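Local coordinates for protein 3-hydroxy-3-methylglutaryl-CoA lyase (PDB 6NDS) that binds a zinc ion and coenzyme A within a TIM-barrel fold of the HMGL-like family, at residues Q28-W33 / G243-C248; V110-Q115 / T149-F154; D262-C267 / I276-L281. All coordinates share one frame; numbering follows the deposited sequence.

Contact 1: Q28-W33 / G243-C248. With COA (coenzyme A), chain B.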
ATOM      1  N   GLN A  28     -12.695  12.552 -12.660  1.00 24.26           N
ATOM      2  CA  GLN A  28     -12.580  12.595 -14.119  1.00 26.77           C
ATOM      3  C   GLN A  28     -12.753  11.216 -14.749  1.00 29.48           C
ATOM      4  O   GLN A  28     -13.236  11.114 -15.882  1.00 34.54           O
ATOM      5  CB  GLN A  28     -11.243  13.211 -14.525  1.00 28.92           C
ATOM      6  CG  GLN A  28     -10.061  12.385 -14.138  1.00 27.43           C
ATOM      7  CD  GLN A  28      -8.735  13.065 -14.428  1.00 32.74           C
ATOM      8  OE1 GLN A  28      -8.672  14.278 -14.670  1.00 30.63           O
ATOM      9  NE2 GLN A  28      -7.662  12.282 -14.398  1.00 30.30           N
ATOM     10  N   ILE A  29     -12.400  10.153 -14.023  1.00 25.87           N
ATOM     11  CA  ILE A  29     -12.438   8.786 -14.534  1.00 30.79           C
ATOM     12  C   ILE A  29     -13.580   7.960 -13.945  1.00 29.45           C
ATOM     13  O   ILE A  29     -13.790   6.816 -14.387  1.00 31.55           O
ATOM     14  CB  ILE A  29     -11.088   8.077 -14.288  1.00 41.81           C
ATOM     15  CG1 ILE A  29     -10.932   6.850 -15.179  1.00 39.50           C
ATOM     16  CG2 ILE A  29     -10.940   7.728 -12.808  1.00 45.19           C
ATOM     17  CD1 ILE A  29      -9.556   6.210 -15.111  1.00 40.59           C
ATOM     18  N   GLU A  30     -14.318   8.493 -12.972  1.00 30.40           N
ATOM     19  CA  GLU A  30     -15.461   7.780 -12.416  1.00 32.19           C
ATOM     20  C   GLU A  30     -16.454   7.438 -13.517  1.00 34.20           C
ATOM     21  O   GLU A  30     -16.750   8.284 -14.368  1.00 36.03           O
ATOM     22  CB  GLU A  30     -16.171   8.626 -11.359  1.00 37.71           C
ATOM     23  CG  GLU A  30     -15.685   8.421  -9.958  1.00 33.29           C
ATOM     24  CD  GLU A  30     -15.825   6.988  -9.504  1.00 32.89           C
ATOM     25  OE1 GLU A  30     -14.805   6.405  -9.089  1.00 40.67           O
ATOM     26  OE2 GLU A  30     -16.945   6.439  -9.582  1.00 36.93           O
ATOM     27  N   PRO A  31     -17.005   6.223 -13.522  1.00 30.51           N
ATOM     28  CA  PRO A  31     -17.940   5.851 -14.592  1.00 34.40           C
ATOM     29  C   PRO A  31     -19.194   6.704 -14.622  1.00 38.66           C
ATOM     30  O   PRO A  31     -19.711   7.007 -15.704  1.00 53.00           O
ATOM     31  CB  PRO A  31     -18.271   4.384 -14.273  1.00 41.29           C
ATOM     32  CG  PRO A  31     -17.168   3.919 -13.399  1.00 44.09           C
ATOM     33  CD  PRO A  31     -16.720   5.101 -12.611  1.00 44.03           C
ATOM     34  N   THR A  32     -19.708   7.086 -13.465  1.00 35.53           N
ATOM     35  CA  THR A  32     -20.983   7.779 -13.395  1.00 41.83           C
ATOM     36  C   THR A  32     -20.785   9.265 -13.147  1.00 31.99           C
ATOM     37  O   THR A  32     -19.864   9.691 -12.446  1.00 30.95           O
ATOM     38  CB  THR A  32     -21.874   7.204 -12.294  1.00 53.76           C
ATOM     39  OG1 THR A  32     -21.168   7.232 -11.043  1.00 58.19           O
ATOM     40  CG2 THR A  32     -22.289   5.779 -12.639  1.00 52.17           C
ATOM     41  N   TRP A  33     -21.679  10.039 -13.740  1.00 34.26           N
ATOM     42  CA  TRP A  33     -21.710  11.477 -13.553  1.00 25.10           C
ATOM     43  C   TRP A  33     -22.057  11.815 -12.109  1.00 27.03           C
ATOM     44  O   TRP A  33     -22.979  11.231 -11.526  1.00 27.18           O
ATOM     45  CB  TRP A  33     -22.751  12.049 -14.513  1.00 26.25           C
ATOM     46  CG  TRP A  33     -23.095  13.480 -14.336  1.00 24.75           C
ATOM     47  CD1 TRP A  33     -24.242  13.992 -13.787  1.00 26.41           C
ATOM     48  CD2 TRP A  33     -22.307  14.593 -14.739  1.00 22.88           C
ATOM     49  NE1 TRP A  33     -24.205  15.364 -13.819  1.00 21.60           N
ATOM     50  CE2 TRP A  33     -23.023  15.759 -14.397  1.00 22.67           C
ATOM     51  CE3 TRP A  33     -21.054  14.721 -15.352  1.00 23.41           C
ATOM     52  CZ2 TRP A  33     -22.531  17.035 -14.647  1.00 21.72           C
ATOM     53  CZ3 TRP A  33     -20.570  15.995 -15.608  1.00 24.95           C
ATOM     54  CH2 TRP A  33     -21.309  17.135 -15.255  1.00 27.24           C
ATOM     55  N   GLY A 243     -10.744   8.615  -0.380  1.00 16.18           N
ATOM     56  CA  GLY A 243     -11.148   7.256  -0.698  1.00 18.43           C
ATOM     57  C   GLY A 243     -10.265   6.531  -1.691  1.00 19.83           C
ATOM     58  O   GLY A 243     -10.592   5.398  -2.068  1.00 19.69           O
ATOM     59  N   GLY A 244      -9.175   7.143  -2.154  1.00 19.25           N
ATOM     60  CA  GLY A 244      -8.394   6.484  -3.184  1.00 17.93           C
ATOM     61  C   GLY A 244      -9.012   6.516  -4.561  1.00 20.99           C
ATOM     62  O   GLY A 244      -8.697   5.663  -5.408  1.00 21.65           O
ATOM     63  N   LEU A 245      -9.912   7.462  -4.813  1.00 18.91           N
ATOM     64  CA  LEU A 245     -10.438   7.660  -6.151  1.00 17.90           C
ATOM     65  C   LEU A 245      -9.304   8.048  -7.103  1.00 17.81           C
ATOM     66  O   LEU A 245      -8.197   8.386  -6.673  1.00 21.82           O
ATOM     67  CB  LEU A 245     -11.506   8.755  -6.140  1.00 21.65           C
ATOM     68  CG  LEU A 245     -12.740   8.464  -5.281  1.00 22.04           C
ATOM     69  CD1 LEU A 245     -13.681   9.682  -5.236  1.00 22.94           C
ATOM     70  CD2 LEU A 245     -13.461   7.249  -5.830  1.00 24.78           C
ATOM     71  N   GLY A 246      -9.571   7.953  -8.405  1.00 21.07           N
ATOM     72  CA  GLY A 246      -8.749   8.661  -9.381  1.00 25.70           C
ATOM     73  C   GLY A 246      -8.209   7.785 -10.496  1.00 36.71           C
ATOM     74  O   GLY A 246      -8.442   6.579 -10.560  1.00 31.84           O
ATOM     75  N   GLY A 247      -7.471   8.437 -11.400  1.00 37.68           N
ATOM     76  CA  GLY A 247      -6.918   7.821 -12.597  1.00 33.47           C
ATOM     77  C   GLY A 247      -7.203   8.710 -13.794  1.00 39.39           C
ATOM     78  O   GLY A 247      -8.162   9.483 -13.807  1.00 35.06           O
ATOM     79  N   CYS A 248      -6.331   8.609 -14.828  1.00 36.70           N
ATOM     80  CA  CYS A 248      -6.535   9.364 -16.065  1.00 43.85           C
ATOM     81  C   CYS A 248      -7.127   8.458 -17.131  1.00 53.98           C
ATOM     82  O   CYS A 248      -6.607   7.354 -17.355  1.00 47.30           O
ATOM     83  CB  CYS A 248      -5.219   9.962 -16.565  1.00 42.19           C
ATOM     84  SG  CYS A 248      -5.302  10.744 -18.222  1.00 56.91           S
TER
HETATM   85  N1A COA B 501     -11.658  23.792 -22.606  0.86 26.43           N
HETATM   86  C2A COA B 501     -12.763  23.678 -23.356  0.86 29.45           C
HETATM   87  N3A COA B 501     -12.885  23.652 -24.683  0.86 32.50           N
HETATM   88  C4A COA B 501     -11.682  23.751 -25.269  0.86 28.26           C
HETATM   89  C5A COA B 501     -10.459  23.864 -24.641  0.86 27.42           C
HETATM   90  C6A COA B 501     -10.457  23.883 -23.233  0.86 27.02           C
HETATM   91  N6A COA B 501      -9.353  23.998 -22.501  0.86 23.60           N
HETATM   92  N7A COA B 501      -9.441  23.947 -25.582  0.86 26.49           N
HETATM   93  C8A COA B 501     -10.054  23.881 -26.742  0.86 31.64           C
HETATM   94  N9A COA B 501     -11.417  23.761 -26.614  0.86 32.01           N
HETATM   95  C1B COA B 501     -12.415  23.691 -27.684  0.86 35.65           C
HETATM   96  C2B COA B 501     -12.383  24.871 -28.654  0.86 39.81           C
HETATM   97  O2B COA B 501     -13.016  26.042 -28.185  0.86 50.30           O
HETATM   98  C3B COA B 501     -13.056  24.230 -29.864  0.86 49.90           C
HETATM   99  O3B COA B 501     -14.446  24.039 -29.620  0.86 67.76           O
HETATM  100  P3B COA B 501     -15.243  23.836 -31.014  0.86 75.29           P
HETATM  101  O7A COA B 501     -15.134  22.373 -31.408  0.86 73.36           O
HETATM  102  O8A COA B 501     -14.561  24.747 -32.017  0.86 72.73           O
HETATM  103  O9A COA B 501     -16.677  24.256 -30.748  0.86 80.87           O
HETATM  104  C4B COA B 501     -12.292  22.918 -29.882  0.86 47.34           C
HETATM  105  O4B COA B 501     -12.190  22.547 -28.479  0.86 39.76           O
HETATM  106  C5B COA B 501     -10.898  23.099 -30.422  0.86 49.22           C
HETATM  107  O5B COA B 501     -10.230  21.829 -30.455  0.86 51.14           O
HETATM  108  P1A COA B 501      -8.634  21.859 -30.524  0.86 48.40           P
HETATM  109  O1A COA B 501      -8.124  23.187 -30.076  0.86 39.29           O
HETATM  110  O2A COA B 501      -8.174  21.283 -31.823  0.86 57.64           O
HETATM  111  O3A COA B 501      -8.342  20.814 -29.347  0.86 42.39           O
HETATM  112  P2A COA B 501      -8.525  19.231 -29.255  0.86 39.92           P
HETATM  113  O4A COA B 501      -7.438  18.583 -30.048  0.86 41.28           O
HETATM  114  O5A COA B 501      -9.943  18.856 -29.533  0.86 46.03           O
HETATM  115  O6A COA B 501      -8.270  19.025 -27.684  0.86 38.34           O
HETATM  116  CBP COA B 501      -7.285  19.622 -25.593  0.86 22.36           C
HETATM  117  CCP COA B 501      -7.039  19.510 -27.093  0.86 27.56           C
HETATM  118  CDP COA B 501      -5.977  19.951 -24.865  0.86 25.00           C
HETATM  119  CEP COA B 501      -8.296  20.744 -25.334  0.86 26.15           C
HETATM  120  CAP COA B 501      -7.844  18.279 -25.116  0.86 21.79           C
HETATM  121  OAP COA B 501      -6.988  17.238 -25.565  0.86 24.96           O
HETATM  122  C9P COA B 501      -7.981  18.183 -23.606  0.86 28.34           C
HETATM  123  O9P COA B 501      -8.849  18.819 -23.016  0.86 31.46           O
HETATM  124  N8P COA B 501      -7.134  17.376 -22.986  0.86 25.84           N
HETATM  125  C7P COA B 501      -7.054  17.268 -21.536  0.86 30.27           C
HETATM  126  C6P COA B 501      -7.541  15.924 -21.057  0.86 30.67           C
HETATM  127  C5P COA B 501      -7.316  15.739 -19.573  0.86 33.24           C
HETATM  128  O5P COA B 501      -7.675  16.599 -18.769  0.86 26.15           O
HETATM  129  N4P COA B 501      -6.723  14.600 -19.195  0.86 37.62           N
HETATM  130  C3P COA B 501      -6.582  14.172 -17.810  0.86 43.70           C
HETATM  131  C2P COA B 501      -5.806  15.163 -16.977  0.86 55.26           C
HETATM  132  S1P COA B 501      -4.203  15.563 -17.719  0.86 63.32           S
HETATM  133  O   HOH W   1     -12.293   7.513  -9.431  1.00 30.37           O
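The flat carbonyl of G247 lies between two side chains of segment 28-33. Q28 NE2 stands above one face and donates to G247 O (2.9 Å), while I29 covers the opposite face, with CD1 directly over the carbonyl carbon G247 C at 3.7 Å. The Q28 amide, by contrast, is met at its edge, because G247 O lies in the amide plane. In this TIM barrel of the HMGL-like family, the contact joins the loop after helix 22-28 to the glycine-rich loop after the last strand, 237-240.

The NE2-H bond of Q28 points almost straight at G247 O (173°), but the carbonyl receives it 45° out of its own plane. With CG between the backbone N and the carbonyl carbon (chi1 66°), the Q28 chain then runs extended to the amide. NE2 also donates to a bound citric acid, probably from the crystallisation liquor, and OE1 takes a bond from R24. One face of the amide is turned to coenzyme A, whose C3P lies 3.8 Å from Q28 OE1. C248 lies on that same side and reaches C3P with its SG at 3.7 Å. G247 N bonds to D25, a ligand of the zinc ion, which puts this N-H in the metal's second shell.

I29 CB and CG2 also press on G247 O, CB at 3.3 Å. Farther along, E30 and L245 cross at about a right angle, and L292 of helix 288-292 touches both side chains. The E30 carboxylate is divided between two partners. E30 OE2 bonds to H294, whereas E30 OE1 accepts from a water (2.8 Å) that in turn accepts from G246 N (2.9 Å). L245 CD2 comes within 3.6 Å of E30 OE1.

Contact 2: V110-Q115 / T149-F154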
ATOM      1  N   VAL A 110      -0.385  21.464 -17.102  1.00 21.73           N
ATOM      2  CA  VAL A 110       0.015  20.060 -17.157  1.00 20.16           C
ATOM      3  C   VAL A 110       0.517  19.695 -18.549  1.00 25.72           C
ATOM      4  O   VAL A 110      -0.155  19.959 -19.550  1.00 24.00           O
ATOM      5  CB  VAL A 110      -1.141  19.122 -16.759  1.00 23.64           C
ATOM      6  CG1 VAL A 110      -0.700  17.652 -16.874  1.00 26.54           C
ATOM      7  CG2 VAL A 110      -1.614  19.420 -15.343  1.00 23.70           C
ATOM      8  N   LEU A 111       1.684  19.055 -18.604  1.00 21.32           N
ATOM      9  CA  LEU A 111       2.110  18.310 -19.783  1.00 21.58           C
ATOM     10  C   LEU A 111       2.808  17.040 -19.305  1.00 24.44           C
ATOM     11  O   LEU A 111       3.123  16.893 -18.119  1.00 24.38           O
ATOM     12  CB  LEU A 111       3.008  19.151 -20.707  1.00 24.63           C
ATOM     13  CG  LEU A 111       4.524  19.101 -20.510  1.00 25.75           C
ATOM     14  CD1 LEU A 111       5.218  19.816 -21.676  1.00 25.27           C
ATOM     15  CD2 LEU A 111       4.948  19.696 -19.171  1.00 27.97           C
ATOM     16  N   SER A 112       3.015  16.092 -20.221  1.00 24.37           N
ATOM     17  CA  SER A 112       3.678  14.830 -19.896  1.00 22.34           C
ATOM     18  C   SER A 112       5.123  14.828 -20.378  1.00 26.78           C
ATOM     19  O   SER A 112       5.431  15.370 -21.440  1.00 27.16           O
ATOM     20  CB  SER A 112       2.932  13.646 -20.520  1.00 26.61           C
ATOM     21  OG  SER A 112       1.579  13.626 -20.088  1.00 31.26           O
ATOM     22  N   ALA A 113       6.016  14.205 -19.595  1.00 24.15           N
ATOM     23  CA  ALA A 113       7.392  14.029 -20.053  1.00 24.15           C
ATOM     24  C   ALA A 113       7.475  13.075 -21.235  1.00 23.59           C
ATOM     25  O   ALA A 113       8.453  13.111 -21.989  1.00 27.90           O
ATOM     26  CB  ALA A 113       8.272  13.506 -18.911  1.00 27.00           C
ATOM     27  N   SER A 114       6.484  12.204 -21.384  1.00 25.15           N
ATOM     28  CA  SER A 114       6.400  11.288 -22.509  1.00 23.89           C
ATOM     29  C   SER A 114       5.713  11.988 -23.673  1.00 23.42           C
ATOM     30  O   SER A 114       4.572  12.441 -23.531  1.00 25.10           O
ATOM     31  CB  SER A 114       5.611  10.045 -22.110  1.00 27.69           C
ATOM     32  OG  SER A 114       5.118   9.374 -23.260  1.00 29.16           O
ATOM     33  N   GLN A 115       6.406  12.087 -24.812  1.00 26.59           N
ATOM     34  CA  GLN A 115       5.768  12.658 -25.995  1.00 27.12           C
ATOM     35  C   GLN A 115       4.520  11.871 -26.376  1.00 31.10           C
ATOM     36  O   GLN A 115       3.499  12.459 -26.750  1.00 27.72           O
ATOM     37  CB  GLN A 115       6.744  12.690 -27.167  1.00 27.81           C
ATOM     38  CG  GLN A 115       6.224  13.493 -28.348  1.00 29.47           C
ATOM     39  CD  GLN A 115       6.418  14.982 -28.166  1.00 31.63           C
ATOM     40  OE1 GLN A 115       5.733  15.619 -27.370  1.00 32.10           O
ATOM     41  NE2 GLN A 115       7.366  15.547 -28.907  1.00 34.33           N
ATOM     42  N   THR A 149       3.009  21.141 -13.762  1.00 19.94           N
ATOM     43  CA  THR A 149       3.053  19.697 -13.556  1.00 20.60           C
ATOM     44  C   THR A 149       3.798  19.007 -14.688  1.00 21.56           C
ATOM     45  O   THR A 149       3.593  19.315 -15.867  1.00 20.33           O
ATOM     46  CB  THR A 149       1.643  19.109 -13.451  1.00 20.28           C
ATOM     47  OG1 THR A 149       1.004  19.592 -12.265  1.00 21.31           O
ATOM     48  CG2 THR A 149       1.679  17.576 -13.395  1.00 18.14           C
ATOM     49  N   VAL A 150       4.655  18.064 -14.321  1.00 21.54           N
ATOM     50  CA  VAL A 150       5.260  17.143 -15.272  1.00 19.70           C
ATOM     51  C   VAL A 150       4.654  15.776 -15.001  1.00 22.92           C
ATOM     52  O   VAL A 150       4.977  15.141 -13.985  1.00 21.43           O
ATOM     53  CB  VAL A 150       6.789  17.106 -15.148  1.00 20.85           C
ATOM     54  CG1 VAL A 150       7.375  16.236 -16.257  1.00 24.38           C
ATOM     55  CG2 VAL A 150       7.365  18.514 -15.185  1.00 24.81           C
ATOM     56  N   ALA A 151       3.754  15.335 -15.888  1.00 20.56           N
ATOM     57  CA  ALA A 151       3.182  13.997 -15.809  1.00 20.41           C
ATOM     58  C   ALA A 151       4.159  12.961 -16.377  1.00 18.19           C
ATOM     59  O   ALA A 151       5.162  13.295 -17.011  1.00 21.26           O
ATOM     60  CB  ALA A 151       1.842  13.938 -16.546  1.00 22.71           C
ATOM     61  N   THR A 152       3.855  11.683 -16.125  1.00 21.78           N
ATOM     62  CA  THR A 152       4.714  10.537 -16.446  1.00 21.02           C
ATOM     63  C   THR A 152       6.176  10.792 -16.078  1.00 22.44           C
ATOM     64  O   THR A 152       7.086  10.391 -16.808  1.00 22.74           O
ATOM     65  CB  THR A 152       4.579  10.117 -17.925  1.00 27.24           C
ATOM     66  OG1 THR A 152       5.049  11.151 -18.802  1.00 28.37           O
ATOM     67  CG2 THR A 152       3.122   9.804 -18.271  1.00 24.87           C
ATOM     68  N   THR A 153       6.408  11.429 -14.923  1.00 20.55           N
ATOM     69  CA  THR A 153       7.774  11.720 -14.489  1.00 23.07           C
ATOM     70  C   THR A 153       8.569  10.441 -14.262  1.00 21.08           C
ATOM     71  O   THR A 153       9.777  10.388 -14.537  1.00 23.65           O
ATOM     72  CB  THR A 153       7.742  12.566 -13.207  1.00 22.40           C
ATOM     73  OG1 THR A 153       7.427  13.923 -13.545  1.00 22.78           O
ATOM     74  CG2 THR A 153       9.085  12.530 -12.463  1.00 20.71           C
ATOM     75  N   PHE A 154       7.905   9.395 -13.772  1.00 20.76           N
ATOM     76  CA  PHE A 154       8.578   8.191 -13.306  1.00 18.46           C
ATOM     77  C   PHE A 154       8.418   7.008 -14.260  1.00 25.04           C
ATOM     78  O   PHE A 154       8.743   5.873 -13.889  1.00 26.76           O
ATOM     79  CB  PHE A 154       8.062   7.834 -11.909  1.00 19.61           C
ATOM     80  CG  PHE A 154       8.194   8.956 -10.909  1.00 20.71           C
ATOM     81  CD1 PHE A 154       9.358   9.108 -10.165  1.00 19.56           C
ATOM     82  CD2 PHE A 154       7.163   9.861 -10.721  1.00 20.24           C
ATOM     83  CE1 PHE A 154       9.486  10.151  -9.249  1.00 20.97           C
ATOM     84  CE2 PHE A 154       7.283  10.897  -9.806  1.00 20.47           C
ATOM     85  CZ  PHE A 154       8.450  11.038  -9.065  1.00 19.62           C
TER
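L111 and A151 are joined by a backbone hydrogen bond between neighbouring parallel strands of the TIM barrel, 106-112 and 145-151, near their C-terminal ends; in register L111 stands opposite V150 and S112 opposite A151. A151 N donates to L111 O (2.8 Å), in the carbonyl plane, and V150 CA adds a CA-H...O contact to the same oxygen. On the other side of V150, the bond from L111 N to T149 O is weak at 3.3 Å, but T149 O has a second partner in Y174 OH of helix 164-176. S112 N turns from the pair and is satisfied by N118 OD1.

The last strand bond, A113 N to A151 O (2.9 Å), is nearly straight. A151 O also accepts T152 OG1 (2.8 Å), and both donors reach it from the same face of its plane. T152 departs from the strand with left-handed backbone angles (44°/40°), and its OG1, between the backbone N and the carbonyl carbon (chi1 65°), faces segment 110-115. The T152 OG1 hydroxyl thus donates to A151 O and accepts from S114 N at 3.1 Å.

Other hydroxyls look elsewhere. S112 OG bonds to H117 ND1, T149 OG1 to N108, and T153 OG1 donates to V150 O. S114 is the N-cap of helix 115-122, its OG taking H117 N. V110 and T149 run alongside each other on the face that also carries S112 and A151, V110 CG2 touching T149 CB. L111 and V150 occupy the other face, toward Y174, and V150 CG1 meets A113 CB at 3.9 Å.

Contact 3: D262-C267 / I276-L281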
ATOM      1  N   ASP A 262      -5.745   7.277   4.112  1.00 15.96           N
ATOM      2  CA  ASP A 262      -4.646   6.355   4.386  1.00 15.31           C
ATOM      3  C   ASP A 262      -3.326   7.111   4.552  1.00 17.48           C
ATOM      4  O   ASP A 262      -2.516   6.762   5.418  1.00 16.45           O
ATOM      5  CB  ASP A 262      -4.534   5.297   3.275  1.00 17.90           C
ATOM      6  CG  ASP A 262      -5.761   4.375   3.187  1.00 22.47           C
ATOM      7  OD1 ASP A 262      -6.697   4.519   4.003  1.00 22.54           O
ATOM      8  OD2 ASP A 262      -5.794   3.496   2.287  1.00 22.60           O
ATOM      9  N   LEU A 263      -3.096   8.153   3.743  1.00 16.72           N
ATOM     10  CA  LEU A 263      -1.904   8.992   3.913  1.00 15.95           C
ATOM     11  C   LEU A 263      -1.908   9.706   5.260  1.00 17.14           C
ATOM     12  O   LEU A 263      -0.901   9.705   5.986  1.00 16.20           O
ATOM     13  CB  LEU A 263      -1.822  10.009   2.772  1.00 16.85           C
ATOM     14  CG  LEU A 263      -0.816  11.151   2.958  1.00 16.89           C
ATOM     15  CD1 LEU A 263       0.600  10.601   3.025  1.00 18.36           C
ATOM     16  CD2 LEU A 263      -0.958  12.163   1.804  1.00 17.72           C
ATOM     17  N   VAL A 264      -3.036  10.321   5.619  1.00 16.66           N
ATOM     18  CA  VAL A 264      -3.105  11.046   6.884  1.00 15.05           C
ATOM     19  C   VAL A 264      -2.965  10.086   8.058  1.00 14.76           C
ATOM     20  O   VAL A 264      -2.313  10.409   9.049  1.00 15.62           O
ATOM     21  CB  VAL A 264      -4.396  11.879   6.972  1.00 16.52           C
ATOM     22  CG1 VAL A 264      -4.517  12.580   8.356  1.00 18.08           C
ATOM     23  CG2 VAL A 264      -4.431  12.924   5.851  1.00 18.96           C
ATOM     24  N   ASN A 265      -3.534   8.881   7.958  1.00 15.82           N
ATOM     25  CA  ASN A 265      -3.345   7.909   9.038  1.00 14.05           C
ATOM     26  C   ASN A 265      -1.878   7.528   9.185  1.00 15.04           C
ATOM     27  O   ASN A 265      -1.366   7.417  10.303  1.00 17.71           O
ATOM     28  CB  ASN A 265      -4.191   6.653   8.791  1.00 19.69           C
ATOM     29  CG  ASN A 265      -4.009   5.615   9.885  1.00 19.42           C
ATOM     30  OD1 ASN A 265      -4.498   5.785  11.012  1.00 19.51           O
ATOM     31  ND2 ASN A 265      -3.276   4.539   9.572  1.00 18.33           N
ATOM     32  N   MET A 266      -1.183   7.320   8.063  1.00 14.42           N
ATOM     33  CA  MET A 266       0.242   7.013   8.130  1.00 16.98           C
ATOM     34  C   MET A 266       1.005   8.102   8.881  1.00 16.21           C
ATOM     35  O   MET A 266       1.816   7.814   9.777  1.00 18.52           O
ATOM     36  CB  MET A 266       0.806   6.856   6.716  1.00 16.63           C
ATOM     37  CG  MET A 266       2.311   6.572   6.748  1.00 19.30           C
ATOM     38  SD  MET A 266       3.054   6.200   5.145  1.00 20.65           S
ATOM     39  CE  MET A 266       3.167   7.831   4.406  1.00 20.44           C
ATOM     40  N   CYS A 267       0.758   9.366   8.521  1.00 16.62           N
ATOM     41  CA  CYS A 267       1.394  10.494   9.204  1.00 16.09           C
ATOM     42  C   CYS A 267       1.040  10.517  10.679  1.00 18.15           C
ATOM     43  O   CYS A 267       1.910  10.723  11.531  1.00 18.76           O
ATOM     44  CB  CYS A 267       0.970  11.808   8.554  1.00 18.19           C
ATOM     45  SG  CYS A 267       1.599  12.043   6.885  1.00 19.92           S
ATOM     46  N   ILE A 276      -4.855  17.981   8.918  1.00 18.96           N
ATOM     47  CA  ILE A 276      -6.080  17.326   8.462  1.00 17.48           C
ATOM     48  C   ILE A 276      -6.758  16.647   9.648  1.00 20.12           C
ATOM     49  O   ILE A 276      -6.092  16.002  10.464  1.00 20.52           O
ATOM     50  CB  ILE A 276      -5.791  16.310   7.341  1.00 17.03           C
ATOM     51  CG1 ILE A 276      -4.886  16.903   6.250  1.00 17.82           C
ATOM     52  CG2 ILE A 276      -7.106  15.788   6.737  1.00 17.20           C
ATOM     53  CD1 ILE A 276      -5.395  18.216   5.651  1.00 20.02           C
ATOM     54  N   ASP A 277      -8.083  16.782   9.738  1.00 16.91           N
ATOM     55  CA  ASP A 277      -8.880  16.107  10.776  1.00 17.99           C
ATOM     56  C   ASP A 277      -9.194  14.680  10.304  1.00 19.42           C
ATOM     57  O   ASP A 277     -10.131  14.453   9.534  1.00 20.28           O
ATOM     58  CB  ASP A 277     -10.136  16.926  11.061  1.00 19.95           C
ATOM     59  CG  ASP A 277     -11.063  16.302  12.112  1.00 21.57           C
ATOM     60  OD1 ASP A 277     -10.908  15.122  12.489  1.00 25.25           O
ATOM     61  OD2 ASP A 277     -11.991  17.018  12.537  1.00 24.44           O
ATOM     62  N   LEU A 278      -8.425  13.702  10.793  1.00 17.89           N
ATOM     63  CA  LEU A 278      -8.512  12.346  10.251  1.00 17.88           C
ATOM     64  C   LEU A 278      -9.873  11.716  10.530  1.00 18.93           C
ATOM     65  O   LEU A 278     -10.472  11.087   9.645  1.00 19.51           O
ATOM     66  CB  LEU A 278      -7.392  11.486  10.832  1.00 19.14           C
ATOM     67  CG  LEU A 278      -7.411  10.008  10.415  1.00 18.00           C
ATOM     68  CD1 LEU A 278      -7.342   9.849   8.886  1.00 20.12           C
ATOM     69  CD2 LEU A 278      -6.268   9.248  11.094  1.00 20.01           C
ATOM     70  N   ASP A 279     -10.360  11.836  11.766  1.00 18.16           N
ATOM     71  CA  ASP A 279     -11.661  11.252  12.098  1.00 21.37           C
ATOM     72  C   ASP A 279     -12.748  11.769  11.165  1.00 24.12           C
ATOM     73  O   ASP A 279     -13.564  10.994  10.651  1.00 22.35           O
ATOM     74  CB  ASP A 279     -12.032  11.562  13.542  1.00 21.43           C
ATOM     75  CG  ASP A 279     -11.261  10.741  14.535  1.00 33.69           C
ATOM     76  OD1 ASP A 279     -11.020   9.548  14.262  1.00 31.05           O
ATOM     77  OD2 ASP A 279     -10.914  11.290  15.602  1.00 32.62           O
ATOM     78  N   ALA A 280     -12.779  13.086  10.942  1.00 18.15           N
ATOM     79  CA  ALA A 280     -13.811  13.653  10.084  1.00 19.52           C
ATOM     80  C   ALA A 280     -13.623  13.229   8.640  1.00 18.58           C
ATOM     81  O   ALA A 280     -14.608  13.043   7.911  1.00 19.40           O
ATOM     82  CB  ALA A 280     -13.809  15.178  10.186  1.00 20.48           C
ATOM     83  N   LEU A 281     -12.373  13.072   8.212  1.00 19.16           N
ATOM     84  CA  LEU A 281     -12.107  12.692   6.831  1.00 18.64           C
ATOM     85  C   LEU A 281     -12.545  11.256   6.561  1.00 19.55           C
ATOM     86  O   LEU A 281     -13.106  10.958   5.498  1.00 19.34           O
ATOM     87  CB  LEU A 281     -10.622  12.867   6.534  1.00 18.90           C
ATOM     88  CG  LEU A 281     -10.250  12.748   5.055  1.00 18.64           C
ATOM     89  CD1 LEU A 281     -10.759  13.970   4.282  1.00 21.02           C
ATOM     90  CD2 LEU A 281      -8.735  12.582   4.942  1.00 22.26           C
TER
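Helix 260-270, which follows the last barrel strand, packs against the start of helix 278-285 through V264, which reaches I276 and L278 with its two methyl groups. V264 CG1, anti to the backbone N (chi1 176°), lies 3.9 Å from L278 CB, and the two side chains run alongside each other, pointing opposite ways. V264 CG2 instead meets I276 CB, also at 3.9 Å, and here the side chains cross at about a right angle. L281 CD2 adds a looser touch to V264 CG2 at 4.4 Å.

L278 CD1 also lies by V264 CG1, while L278 CD2 reaches over N265, the next residue of helix 260-270, 3.8 Å from N265 CA and 3.9 Å from N265 OD1, an apolar methyl beside the amide oxygen.

The place in the TIM barrel is its outer layer where the ring of strands closes. V264 and I276 both touch V18 of strand 17-20, the neighbour of strand 237-240, and I276 also meets F51. On another flank N265 packs on R220 of the second subunit, and M266 on L222 of that subunit.

The second helix has its own start: D277 is the N-cap. D277 OD1 accepts from A280 N (3.2 Å) in a nearly straight bond (170° at the hydrogen), arriving from above the carboxylate plane. D279, exposed and two residues after the N-cap, forms a salt bridge from OD1 to R305 NH1.

In the fold
All three contacts belong to one barrel, but sit at different places in it. Contacts 1 and 2 both face the ligand site: the Q28 side chain is about 5 Å from the zinc ion, and the V110 side chain about 4 Å from coenzyme A. The side chains of Q28 and A151 each lie about 3 Å from bound citric acid. The centres of contacts 1 and 2 are 20 Å apart, their nearest atoms about 8 Å. Contact 3 lies away from that site, its centre 21 Å from that of contact 1 and 29 Å from that of contact 2, which lies across the chain's centre from it. Segments 243-248 and 262-267 follow one another after strand 237-240.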